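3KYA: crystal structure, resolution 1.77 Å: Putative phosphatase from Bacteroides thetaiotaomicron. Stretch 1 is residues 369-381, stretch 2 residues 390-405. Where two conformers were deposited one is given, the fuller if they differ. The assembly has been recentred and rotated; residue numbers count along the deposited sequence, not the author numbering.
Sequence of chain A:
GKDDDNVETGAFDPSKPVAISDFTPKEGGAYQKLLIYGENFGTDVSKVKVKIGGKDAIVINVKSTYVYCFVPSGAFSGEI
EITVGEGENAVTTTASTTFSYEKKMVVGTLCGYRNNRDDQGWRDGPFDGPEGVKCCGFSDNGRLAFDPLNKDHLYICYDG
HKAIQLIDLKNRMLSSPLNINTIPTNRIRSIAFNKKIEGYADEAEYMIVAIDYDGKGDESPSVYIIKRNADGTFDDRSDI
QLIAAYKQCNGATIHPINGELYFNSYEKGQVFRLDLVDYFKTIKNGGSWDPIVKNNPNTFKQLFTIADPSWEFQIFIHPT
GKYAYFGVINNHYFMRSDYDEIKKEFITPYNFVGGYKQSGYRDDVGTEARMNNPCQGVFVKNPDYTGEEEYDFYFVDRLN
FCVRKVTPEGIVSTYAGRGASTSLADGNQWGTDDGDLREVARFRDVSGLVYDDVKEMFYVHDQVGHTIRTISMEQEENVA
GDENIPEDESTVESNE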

ATOM      1  N   ALA A 369     -13.728   2.731   6.021  1.00 15.35           N
ATOM      2  CA  ALA A 369     -13.911   2.661   4.574  1.00 15.05           C
ATOM      3  C   ALA A 369     -15.394   2.915   4.288  1.00 15.00           C
ATOM      4  O   ALA A 369     -16.262   2.712   5.162  1.00 14.58           O
ATOM      5  N   ARG A 370     -15.681   3.391   3.084  1.00 14.71           N
ATOM      6  CA  ARG A 370     -17.040   3.616   2.654  1.00 14.65           C
ATOM      7  C   ARG A 370     -17.254   3.002   1.274  1.00 14.41           C
ATOM      8  O   ARG A 370     -16.376   3.070   0.418  1.00 14.46           O
HETATM    9  N   MSE A 371     -18.427   2.404   1.096  1.00 14.02           N
HETATM   10  CA  MSE A 371     -18.832   1.772  -0.153  1.00 13.86           C
HETATM   11  C   MSE A 371     -20.331   2.045  -0.360  1.00 13.79           C
HETATM   12  O   MSE A 371     -20.989   2.642   0.496  1.00 13.62           O
ATOM     13  N   ASN A 372     -20.881   1.628  -1.496  1.00 13.40           N
ATOM     14  CA  ASN A 372     -22.262   1.941  -1.800  1.00 13.46           C
ATOM     15  C   ASN A 372     -22.887   0.829  -2.652  1.00 13.66           C
ATOM     16  O   ASN A 372     -22.681   0.774  -3.864  1.00 13.60           O
ATOM     17  N   ASN A 373     -23.677  -0.015  -1.984  1.00 13.74           N
ATOM     18  CA  ASN A 373     -24.315  -1.189  -2.607  0.50 13.56           C
ATOM     19  C   ASN A 373     -23.258  -2.198  -3.061  1.00 13.76           C
ATOM     20  O   ASN A 373     -23.096  -2.442  -4.273  1.00 13.52           O
ATOM     21  N   PRO A 374     -22.511  -2.786  -2.105  1.00 13.82           N
ATOM     22  CA  PRO A 374     -21.506  -3.792  -2.459  1.00 14.38           C
ATOM     23  C   PRO A 374     -22.191  -5.072  -2.941  1.00 14.38           C
ATOM     24  O   PRO A 374     -23.103  -5.582  -2.263  1.00 14.62           O
ATOM     25  N   CYS A 375     -21.773  -5.561  -4.105  1.00 14.58           N
ATOM     26  CA  CYS A 375     -22.374  -6.754  -4.702  1.00 14.42           C
ATOM     27  C   CYS A 375     -21.374  -7.925  -4.755  1.00 14.25           C
ATOM     28  O   CYS A 375     -20.662  -8.157  -3.774  1.00 14.38           O
ATOM     29  N   GLN A 376     -21.274  -8.632  -5.877  1.00 12.97           N
ATOM     30  CA  GLN A 376     -20.518  -9.878  -5.900  1.00 13.21           C
ATOM     31  C   GLN A 376     -19.034  -9.705  -5.617  1.00 12.63           C
ATOM     32  O   GLN A 376     -18.413  -8.758  -6.086  1.00 13.38           O
ATOM     33  N   GLY A 377     -18.481 -10.661  -4.878  1.00 12.73           N
ATOM     34  CA  GLY A 377     -17.082 -10.661  -4.508  1.00 12.87           C
ATOM     35  C   GLY A 377     -16.421 -12.001  -4.747  1.00 12.81           C
ATOM     36  O   GLY A 377     -17.084 -13.033  -4.746  1.00 13.19           O
ATOM     37  N   VAL A 378     -15.105 -11.972  -4.922  1.00 13.04           N
ATOM     38  CA  VAL A 378     -14.316 -13.167  -5.156  1.00 13.97           C
ATOM     39  C   VAL A 378     -12.969 -13.094  -4.450  1.00 13.48           C
ATOM     40  O   VAL A 378     -12.427 -12.013  -4.240  1.00 13.32           O
ATOM     41  N   PHE A 379     -12.450 -14.251  -4.051  1.00 13.38           N
ATOM     42  CA  PHE A 379     -11.116 -14.326  -3.460  1.00 13.81           C
ATOM     43  C   PHE A 379     -10.083 -14.623  -4.547  1.00 14.49           C
ATOM     44  O   PHE A 379     -10.307 -15.470  -5.406  1.00 14.17           O
ATOM     45  N   VAL A 380      -8.962 -13.914  -4.502  1.00 15.15           N
ATOM     46  CA  VAL A 380      -7.915 -14.034  -5.515  1.00 15.61           C
ATOM     47  C   VAL A 380      -6.548 -14.183  -4.878  1.00 17.11           C
ATOM     48  O   VAL A 380      -6.156 -13.402  -4.023  1.00 16.83           O
ATOM     49  N   LYS A 381      -5.812 -15.190  -5.325  1.00 18.80           N
ATOM     50  CA  LYS A 381      -4.492 -15.453  -4.798  1.00 20.19           C
ATOM     51  C   LYS A 381      -3.531 -14.310  -5.119  1.00 20.51           C
ATOM     52  O   LYS A 381      -3.521 -13.778  -6.229  1.00 20.54           O
ATOM     53  N   GLU A 390      -3.280 -16.629   1.809  1.00 22.53           N
ATOM     54  CA  GLU A 390      -2.761 -16.417   0.450  1.00 21.41           C
ATOM     55  C   GLU A 390      -3.651 -15.604  -0.482  1.00 19.83           C
ATOM     56  O   GLU A 390      -3.324 -15.458  -1.658  1.00 19.74           O
ATOM     57  N   TYR A 391      -4.744 -15.045   0.034  1.00 17.96           N
ATOM     58  CA  TYR A 391      -5.705 -14.353  -0.809  1.00 17.00           C
ATOM     59  C   TYR A 391      -6.105 -12.952  -0.387  1.00 16.27           C
ATOM     60  O   TYR A 391      -6.091 -12.605   0.795  1.00 16.81           O
ATOM     61  N   ASP A 392      -6.472 -12.170  -1.403  1.00 15.35           N
ATOM     62  CA  ASP A 392      -7.135 -10.884  -1.246  1.00 14.63           C
ATOM     63  C   ASP A 392      -8.567 -11.102  -1.729  1.00 14.11           C
ATOM     64  O   ASP A 392      -8.887 -12.141  -2.321  1.00 14.06           O
ATOM     65  N   PHE A 393      -9.421 -10.116  -1.480  1.00 13.58           N
ATOM     66  CA  PHE A 393     -10.830 -10.171  -1.850  1.00 13.81           C
ATOM     67  C   PHE A 393     -11.155  -8.961  -2.733  1.00 13.91           C
ATOM     68  O   PHE A 393     -10.714  -7.844  -2.446  1.00 14.62           O
ATOM     69  N   TYR A 394     -11.882  -9.197  -3.819  1.00 13.29           N
ATOM     70  CA  TYR A 394     -12.255  -8.168  -4.782  1.00 13.64           C
ATOM     71  C   TYR A 394     -13.765  -8.190  -4.925  1.00 13.69           C
ATOM     72  O   TYR A 394     -14.344  -9.270  -4.973  1.00 13.83           O
ATOM     73  N   PHE A 395     -14.400  -7.019  -4.968  1.00 13.65           N
ATOM     74  CA  PHE A 395     -15.861  -6.962  -5.111  1.00 13.48           C
ATOM     75  C   PHE A 395     -16.294  -5.773  -5.947  1.00 13.65           C
ATOM     76  O   PHE A 395     -15.582  -4.766  -6.036  1.00 14.10           O
ATOM     77  N   VAL A 396     -17.446  -5.909  -6.599  1.00 13.47           N
ATOM     78  CA  VAL A 396     -17.996  -4.817  -7.385  1.00 12.90           C
ATOM     79  C   VAL A 396     -18.849  -3.946  -6.440  1.00 12.85           C
ATOM     80  O   VAL A 396     -19.751  -4.445  -5.778  1.00 12.82           O
ATOM     81  N   ASP A 397     -18.493  -2.661  -6.379  1.00 12.70           N
ATOM     82  CA  ASP A 397     -19.123  -1.643  -5.509  1.00 13.05           C
ATOM     83  C   ASP A 397     -20.071  -0.921  -6.446  1.00 12.77           C
ATOM     84  O   ASP A 397     -19.685   0.017  -7.139  1.00 12.75           O
ATOM     85  N   ARG A 398     -21.323  -1.362  -6.451  1.00 12.97           N
ATOM     86  CA  ARG A 398     -22.252  -1.010  -7.546  1.00 13.81           C
ATOM     87  C   ARG A 398     -22.431   0.461  -7.851  1.00 13.86           C
ATOM     88  O   ARG A 398     -22.243   0.865  -9.000  1.00 13.60           O
ATOM     89  N   LEU A 399     -22.776   1.259  -6.840  1.00 13.87           N
ATOM     90  CA  LEU A 399     -23.065   2.670  -7.069  1.00 14.06           C
ATOM     91  C   LEU A 399     -21.819   3.552  -7.090  1.00 14.05           C
ATOM     92  O   LEU A 399     -21.923   4.766  -7.256  1.00 13.56           O
ATOM     93  N   ASN A 400     -20.653   2.937  -6.919  1.00 13.44           N
ATOM     94  CA  ASN A 400     -19.380   3.646  -7.082  1.00 13.65           C
ATOM     95  C   ASN A 400     -18.674   3.251  -8.389  1.00 13.43           C
ATOM     96  O   ASN A 400     -17.552   3.673  -8.631  1.00 13.59           O
ATOM     97  N   PHE A 401     -19.332   2.436  -9.212  1.00 13.57           N
ATOM     98  CA  PHE A 401     -18.858   2.115 -10.561  1.00 13.78           C
ATOM     99  C   PHE A 401     -17.420   1.589 -10.636  1.00 13.60           C
ATOM    100  O   PHE A 401     -16.650   1.972 -11.531  1.00 13.51           O
ATOM    101  N   CYS A 402     -17.057   0.702  -9.717  1.00 13.97           N
ATOM    102  CA  CYS A 402     -15.698   0.174  -9.689  1.00 13.88           C
ATOM    103  C   CYS A 402     -15.571  -1.182  -8.992  1.00 13.40           C
ATOM    104  O   CYS A 402     -16.501  -1.664  -8.341  1.00 12.66           O
ATOM    105  N   VAL A 403     -14.406  -1.788  -9.181  1.00 13.09           N
ATOM    106  CA  VAL A 403     -14.006  -2.997  -8.485  1.00 12.98           C
ATOM    107  C   VAL A 403     -13.089  -2.530  -7.344  1.00 12.84           C
ATOM    108  O   VAL A 403     -12.126  -1.779  -7.590  1.00 13.70           O
ATOM    109  N   ARG A 404     -13.403  -2.920  -6.111  1.00 12.65           N
ATOM    110  CA  ARG A 404     -12.579  -2.595  -4.929  1.00 13.18           C
ATOM    111  C   ARG A 404     -11.830  -3.855  -4.476  1.00 13.11           C
ATOM    112  O   ARG A 404     -12.242  -4.989  -4.786  1.00 13.39           O
ATOM    113  N   LYS A 405     -10.741  -3.648  -3.736  1.00 13.44           N
ATOM    114  CA  LYS A 405      -9.901  -4.700  -3.189  1.00 13.45           C
ATOM    115  C   LYS A 405      -9.884  -4.575  -1.665  1.00 13.94           C
ATOM    116  O   LYS A 405      -9.828  -3.463  -1.139  1.00 13.62           O
TER

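What holds the strand pair at its connected end, where stretch 2 begins? Glu-390 (chi1 m, chi2 t) extends alongside Lys-381, whose chain is t, t, m, t, and the two charges meet in a salt bridge, with Lys-381 NZ 3.1 Å from Glu-390 OE1. Tyr-391, chi1 m, sets its CA-to-CB bond sideways, and its ring lies beside stretch 1: Tyr-391 CD2 comes to 3.3 Å from the backbone Lys-381 N and to 4.3 Å from the side-chain atom Phe-379 CB. Asp-392 (m) shares a face with Val-380, yet its carboxylate turns to partners elsewhere, and its link to Val-380 is made by backbone: Val-380 N donates to Asp-392 O at 2.8 Å and Asp-392 N to Val-380 O at 2.9 Å.

How do the aromatic residues in the middle of the strand divide between the two faces of the sheet? Phe-393 (t) lies on the same face as Phe-379 (m), and its edge is directed at the face of that ring; the centroids are 4.8 Å apart, the planes meet at 53°, and Phe-393 CD1 is 3.6 Å from Phe-379 CZ. The Phe-393 ring also reaches over Gly-377, with CZ 3.6 Å from Gly-377 CA. A CB placed ideally on that glycine would lie 2.2 Å from Phe-393 CZ, a clash, so the bare backbone leaves room for the ring. Tyr-394 (m) lies on the other face, with Val-378 (m) and Val-380 (t). Its CD1 is 3.7 Å from Val-380 CG2, while its CB is 4.3 Å from Val-378 CG2.

What do Phe-395 and Val-396 pack against as the register shifts at the bulge? Phe-395, chi1 p, returns to the face of Phe-393 and places CE2 3.7 Å from Pro-374 CB. Its CZ is 3.8 Å from the selenium of Met-371, a selenomethionine with rotamer p, t, p; SE approaches the ring obliquely. Val-396 (m) points sideways and brings CG2 to 4.0 Å from CB of Cys-375 (m).

Where do the polar side chains take over? Asp-397 (t) links both stretches through its carboxylate: OD1 accepts from Asn-372 N at 2.8 Å, while OD2 takes Asn-400 ND2 at 2.7 Å and forms a salt bridge with Arg-404 NH1 at 2.8 Å. Arg-398 (t, t, p) points toward stretch 1, where its NH2 makes a weak hydrogen bond to Asn-373 OD1 at 3.1 Å. Leu-399 (m, t) also points toward it and lays CD1 3.3 Å from Asn-373 ND2 and 3.5 Å from Asn-372 OD1. Asn-400 (m) shares a water with Asn-372 (t): the water accepts from Asn-372 ND2 at 3.0 Å and donates to Asn-400 OD1 at 2.7 Å. Phe-401, Cys-402 and Val-403 stay out of reach, but Arg-404 (m, m, m) turns back, and its NH1 and NH2 both donate to Arg-370 O, at 2.9 and 3.2 Å.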

ATOM      1  CB  ALA A 369     -13.462   1.287   4.007  1.00 15.02           C
ATOM      2  CB  ARG A 370     -17.349   5.115   2.637  1.00 15.09           C
ATOM      3  CG  ARG A 370     -17.340   5.751   4.031  1.00 14.89           C
ATOM      4  CD  ARG A 370     -18.547   5.315   4.859  1.00 16.62           C
ATOM      5  NE  ARG A 370     -18.556   5.914   6.201  1.00 17.19           N
ATOM      6  CZ  ARG A 370     -17.978   5.394   7.286  1.00 18.52           C
ATOM      7  NH1 ARG A 370     -17.311   4.249   7.242  1.00 18.39           N
ATOM      8  NH2 ARG A 370     -18.071   6.034   8.442  1.00 19.49           N
HETATM    9  CB  MSE A 371     -18.508   0.281  -0.111  1.00 14.37           C
HETATM   10  CG  MSE A 371     -19.134  -0.447   1.075  1.00 14.40           C
HETATM   11 SE   MSE A 371     -18.426  -2.236   1.391  0.75 15.06          SE
HETATM   12  CE  MSE A 371     -16.613  -1.880   1.954  1.00 17.09           C
ATOM     13  CB  ASN A 372     -22.317   3.301  -2.497  1.00 13.37           C
ATOM     14  CG  ASN A 372     -23.708   3.871  -2.568  1.00 13.12           C
ATOM     15  OD1 ASN A 372     -24.691   3.170  -2.345  1.00 13.91           O
ATOM     16  ND2 ASN A 372     -23.802   5.161  -2.880  1.00 14.89           N
ATOM     17  CB  ASN A 373     -25.253  -0.842  -3.789  0.50 13.41           C
ATOM     18  CG  ASN A 373     -26.601  -0.295  -3.354  0.50 13.10           C
ATOM     19  OD1 ASN A 373     -27.627  -0.962  -3.505  0.50 11.84           O
ATOM     20  ND2 ASN A 373     -26.609   0.916  -2.832  0.50 11.80           N
ATOM     21  CB  PRO A 374     -20.768  -4.043  -1.146  1.00 13.81           C
ATOM     22  CG  PRO A 374     -21.774  -3.713  -0.080  1.00 14.61           C
ATOM     23  CD  PRO A 374     -22.609  -2.598  -0.641  1.00 14.28           C
ATOM     24  CB  CYS A 375     -23.028  -6.394  -6.052  1.00 14.50           C
ATOM     25  SG  CYS A 375     -24.477  -5.267  -5.872  1.00 15.34           S
ATOM     26  CB  GLN A 376     -20.704 -10.607  -7.237  1.00 13.23           C
ATOM     27  CG  GLN A 376     -20.281 -12.081  -7.187  1.00 12.85           C
ATOM     28  CD  GLN A 376     -20.798 -12.878  -8.370  1.00 14.12           C
ATOM     29  OE1 GLN A 376     -21.157 -12.307  -9.397  1.00 12.80           O
ATOM     30  NE2 GLN A 376     -20.838 -14.210  -8.226  1.00 13.33           N
ATOM     31  CB  VAL A 378     -14.076 -13.375  -6.675  1.00 14.16           C
ATOM     32  CG1 VAL A 378     -15.402 -13.578  -7.377  1.00 17.09           C
ATOM     33  CG2 VAL A 378     -13.315 -12.190  -7.277  1.00 15.97           C
ATOM     34  CB  PHE A 379     -11.061 -15.365  -2.345  1.00 13.94           C
ATOM     35  CG  PHE A 379     -11.841 -14.976  -1.141  1.00 14.12           C
ATOM     36  CD1 PHE A 379     -11.263 -14.189  -0.150  1.00 13.71           C
ATOM     37  CD2 PHE A 379     -13.154 -15.380  -0.983  1.00 13.78           C
ATOM     38  CE1 PHE A 379     -11.974 -13.807   0.968  1.00 14.81           C
ATOM     39  CE2 PHE A 379     -13.873 -15.001   0.148  1.00 13.85           C
ATOM     40  CZ  PHE A 379     -13.277 -14.209   1.122  1.00 14.84           C
ATOM     41  CB  VAL A 380      -7.907 -12.798  -6.437  1.00 15.84           C
ATOM     42  CG1 VAL A 380      -6.718 -12.828  -7.415  1.00 14.68           C
ATOM     43  CG2 VAL A 380      -9.253 -12.675  -7.170  1.00 14.67           C
ATOM     44  CB  LYS A 381      -3.958 -16.793  -5.321  1.00 20.77           C
ATOM     45  CG  LYS A 381      -2.555 -17.130  -4.824  1.00 23.54           C
ATOM     46  CD  LYS A 381      -2.229 -18.632  -4.916  1.00 26.91           C
ATOM     47  CE  LYS A 381      -2.896 -19.427  -3.781  1.00 27.72           C
ATOM     48  NZ  LYS A 381      -2.478 -20.858  -3.764  1.00 29.43           N
ATOM     49  CB  GLU A 390      -2.507 -17.776  -0.201  1.00 21.55           C
ATOM     50  CG  GLU A 390      -1.488 -18.643   0.530  1.00 23.44           C
ATOM     51  CD  GLU A 390      -1.226 -19.961  -0.187  1.00 25.27           C
ATOM     52  OE1 GLU A 390      -2.187 -20.596  -0.664  1.00 26.77           O
ATOM     53  OE2 GLU A 390      -0.053 -20.372  -0.261  1.00 29.46           O
ATOM     54  CB  TYR A 391      -7.011 -15.162  -0.859  1.00 16.75           C
ATOM     55  CG  TYR A 391      -6.860 -16.546  -1.393  1.00 16.41           C
ATOM     56  CD1 TYR A 391      -6.510 -17.592  -0.557  1.00 16.46           C
ATOM     57  CD2 TYR A 391      -7.088 -16.824  -2.742  1.00 17.04           C
ATOM     58  CE1 TYR A 391      -6.357 -18.877  -1.042  1.00 16.85           C
ATOM     59  CE2 TYR A 391      -6.931 -18.108  -3.237  1.00 18.09           C
ATOM     60  CZ  TYR A 391      -6.571 -19.129  -2.375  1.00 18.69           C
ATOM     61  OH  TYR A 391      -6.414 -20.408  -2.838  1.00 19.86           O
ATOM     62  CB  ASP A 392      -6.466  -9.782  -2.062  1.00 14.53           C
ATOM     63  CG  ASP A 392      -5.139  -9.367  -1.493  1.00 14.97           C
ATOM     64  OD1 ASP A 392      -5.091  -9.080  -0.272  1.00 14.41           O
ATOM     65  OD2 ASP A 392      -4.158  -9.295  -2.266  1.00 14.34           O
ATOM     66  CB  PHE A 393     -11.655 -10.166  -0.569  1.00 13.66           C
ATOM     67  CG  PHE A 393     -13.146 -10.225  -0.776  1.00 13.01           C
ATOM     68  CD1 PHE A 393     -13.774 -11.426  -1.087  1.00 12.93           C
ATOM     69  CD2 PHE A 393     -13.921  -9.096  -0.609  1.00 13.86           C
ATOM     70  CE1 PHE A 393     -15.172 -11.493  -1.251  1.00 13.19           C
ATOM     71  CE2 PHE A 393     -15.316  -9.152  -0.775  1.00 14.24           C
ATOM     72  CZ  PHE A 393     -15.931 -10.363  -1.095  1.00 14.33           C
ATOM     73  CB  TYR A 394     -11.623  -8.438  -6.146  1.00 14.16           C
ATOM     74  CG  TYR A 394     -10.125  -8.265  -6.157  1.00 14.03           C
ATOM     75  CD1 TYR A 394      -9.283  -9.248  -5.654  1.00 14.97           C
ATOM     76  CD2 TYR A 394      -9.552  -7.116  -6.678  1.00 15.94           C
ATOM     77  CE1 TYR A 394      -7.897  -9.088  -5.677  1.00 15.28           C
ATOM     78  CE2 TYR A 394      -8.182  -6.943  -6.695  1.00 16.88           C
ATOM     79  CZ  TYR A 394      -7.360  -7.918  -6.190  1.00 15.97           C
ATOM     80  OH  TYR A 394      -5.995  -7.718  -6.218  1.00 16.61           O
ATOM     81  CB  PHE A 395     -16.561  -6.946  -3.742  1.00 13.87           C
ATOM     82  CG  PHE A 395     -16.461  -5.631  -2.997  1.00 13.52           C
ATOM     83  CD1 PHE A 395     -15.400  -5.362  -2.122  1.00 13.60           C
ATOM     84  CD2 PHE A 395     -17.446  -4.666  -3.155  1.00 14.24           C
ATOM     85  CE1 PHE A 395     -15.332  -4.145  -1.436  1.00 15.51           C
ATOM     86  CE2 PHE A 395     -17.385  -3.462  -2.470  1.00 16.19           C
ATOM     87  CZ  PHE A 395     -16.316  -3.205  -1.606  1.00 14.57           C
ATOM     88  CB  VAL A 396     -18.758  -5.302  -8.663  1.00 13.30           C
ATOM     89  CG1 VAL A 396     -17.735  -5.711  -9.735  1.00 11.93           C
ATOM     90  CG2 VAL A 396     -19.807  -6.434  -8.374  1.00 10.47           C
ATOM     91  CB  ASP A 397     -18.031  -0.753  -4.951  1.00 13.13           C
ATOM     92  CG  ASP A 397     -18.518   0.197  -3.870  1.00 14.56           C
ATOM     93  OD1 ASP A 397     -19.668   0.036  -3.390  1.00 13.78           O
ATOM     94  OD2 ASP A 397     -17.724   1.090  -3.506  1.00 15.89           O
ATOM     95  CB  ARG A 398     -23.634  -1.691  -7.381  1.00 13.81           C
ATOM     96  CG  ARG A 398     -24.483  -1.578  -8.645  1.00 14.64           C
ATOM     97  CD  ARG A 398     -25.799  -2.382  -8.614  1.00 15.82           C
ATOM     98  NE  ARG A 398     -26.679  -1.927  -7.543  1.00 17.68           N
ATOM     99  CZ  ARG A 398     -27.544  -0.918  -7.618  1.00 19.19           C
ATOM    100  NH1 ARG A 398     -27.684  -0.191  -8.723  1.00 20.09           N
ATOM    101  NH2 ARG A 398     -28.284  -0.625  -6.552  1.00 21.93           N
ATOM    102  CB  LEU A 399     -24.126   3.176  -6.072  1.00 14.01           C
ATOM    103  CG  LEU A 399     -25.538   2.627  -6.331  1.00 15.37           C
ATOM    104  CD1 LEU A 399     -26.539   3.107  -5.273  1.00 15.86           C
ATOM    105  CD2 LEU A 399     -26.040   2.984  -7.747  1.00 16.04           C
ATOM    106  CB  ASN A 400     -18.472   3.436  -5.876  1.00 13.16           C
ATOM    107  CG  ASN A 400     -18.990   4.139  -4.641  1.00 13.91           C
ATOM    108  OD1 ASN A 400     -19.579   5.220  -4.738  1.00 14.43           O
ATOM    109  ND2 ASN A 400     -18.785   3.531  -3.473  1.00 12.60           N
ATOM    110  CB  PHE A 401     -18.977   3.371 -11.438  1.00 13.95           C
ATOM    111  CG  PHE A 401     -20.206   4.229 -11.136  1.00 14.59           C
ATOM    112  CD1 PHE A 401     -21.491   3.728 -11.313  1.00 14.80           C
ATOM    113  CD2 PHE A 401     -20.056   5.540 -10.709  1.00 15.53           C
ATOM    114  CE1 PHE A 401     -22.610   4.519 -11.047  1.00 15.38           C
ATOM    115  CE2 PHE A 401     -21.165   6.349 -10.435  1.00 15.65           C
ATOM    116  CZ  PHE A 401     -22.449   5.844 -10.612  1.00 15.63           C
ATOM    117  CB  CYS A 402     -14.789   1.194  -9.001  1.00 14.09           C
ATOM    118  SG  CYS A 402     -15.205   1.507  -7.261  1.00 14.10           S
ATOM    119  CB  VAL A 403     -13.231  -3.969  -9.394  1.00 13.44           C
ATOM    120  CG1 VAL A 403     -12.773  -5.196  -8.604  1.00 13.55           C
ATOM    121  CG2 VAL A 403     -14.081  -4.398 -10.620  1.00 12.83           C
ATOM    122  CB  ARG A 404     -13.424  -2.095  -3.744  1.00 13.14           C
ATOM    123  CG  ARG A 404     -14.471  -1.024  -4.002  1.00 14.89           C
ATOM    124  CD  ARG A 404     -13.962   0.408  -4.093  1.00 15.17           C
ATOM    125  NE  ARG A 404     -13.436   0.980  -2.845  1.00 13.03           N
ATOM    126  CZ  ARG A 404     -14.166   1.529  -1.866  1.00 13.63           C
ATOM    127  NH1 ARG A 404     -15.494   1.550  -1.920  1.00 12.75           N
ATOM    128  NH2 ARG A 404     -13.552   2.041  -0.790  1.00 13.74           N
ATOM    129  CB  LYS A 405      -8.467  -4.565  -3.717  1.00 13.85           C
ATOM    130  CG  LYS A 405      -7.473  -5.584  -3.163  1.00 14.40           C
ATOM    131  CD  LYS A 405      -6.067  -5.284  -3.661  1.00 16.44           C
ATOM    132  CE  LYS A 405      -5.014  -6.060  -2.918  1.00 17.81           C
ATOM    133  NZ  LYS A 405      -3.627  -5.609  -3.290  1.00 18.84           N
TER
HETATM  134  O   HOH W   1     -21.197   6.697  -3.093  1.00 19.08           O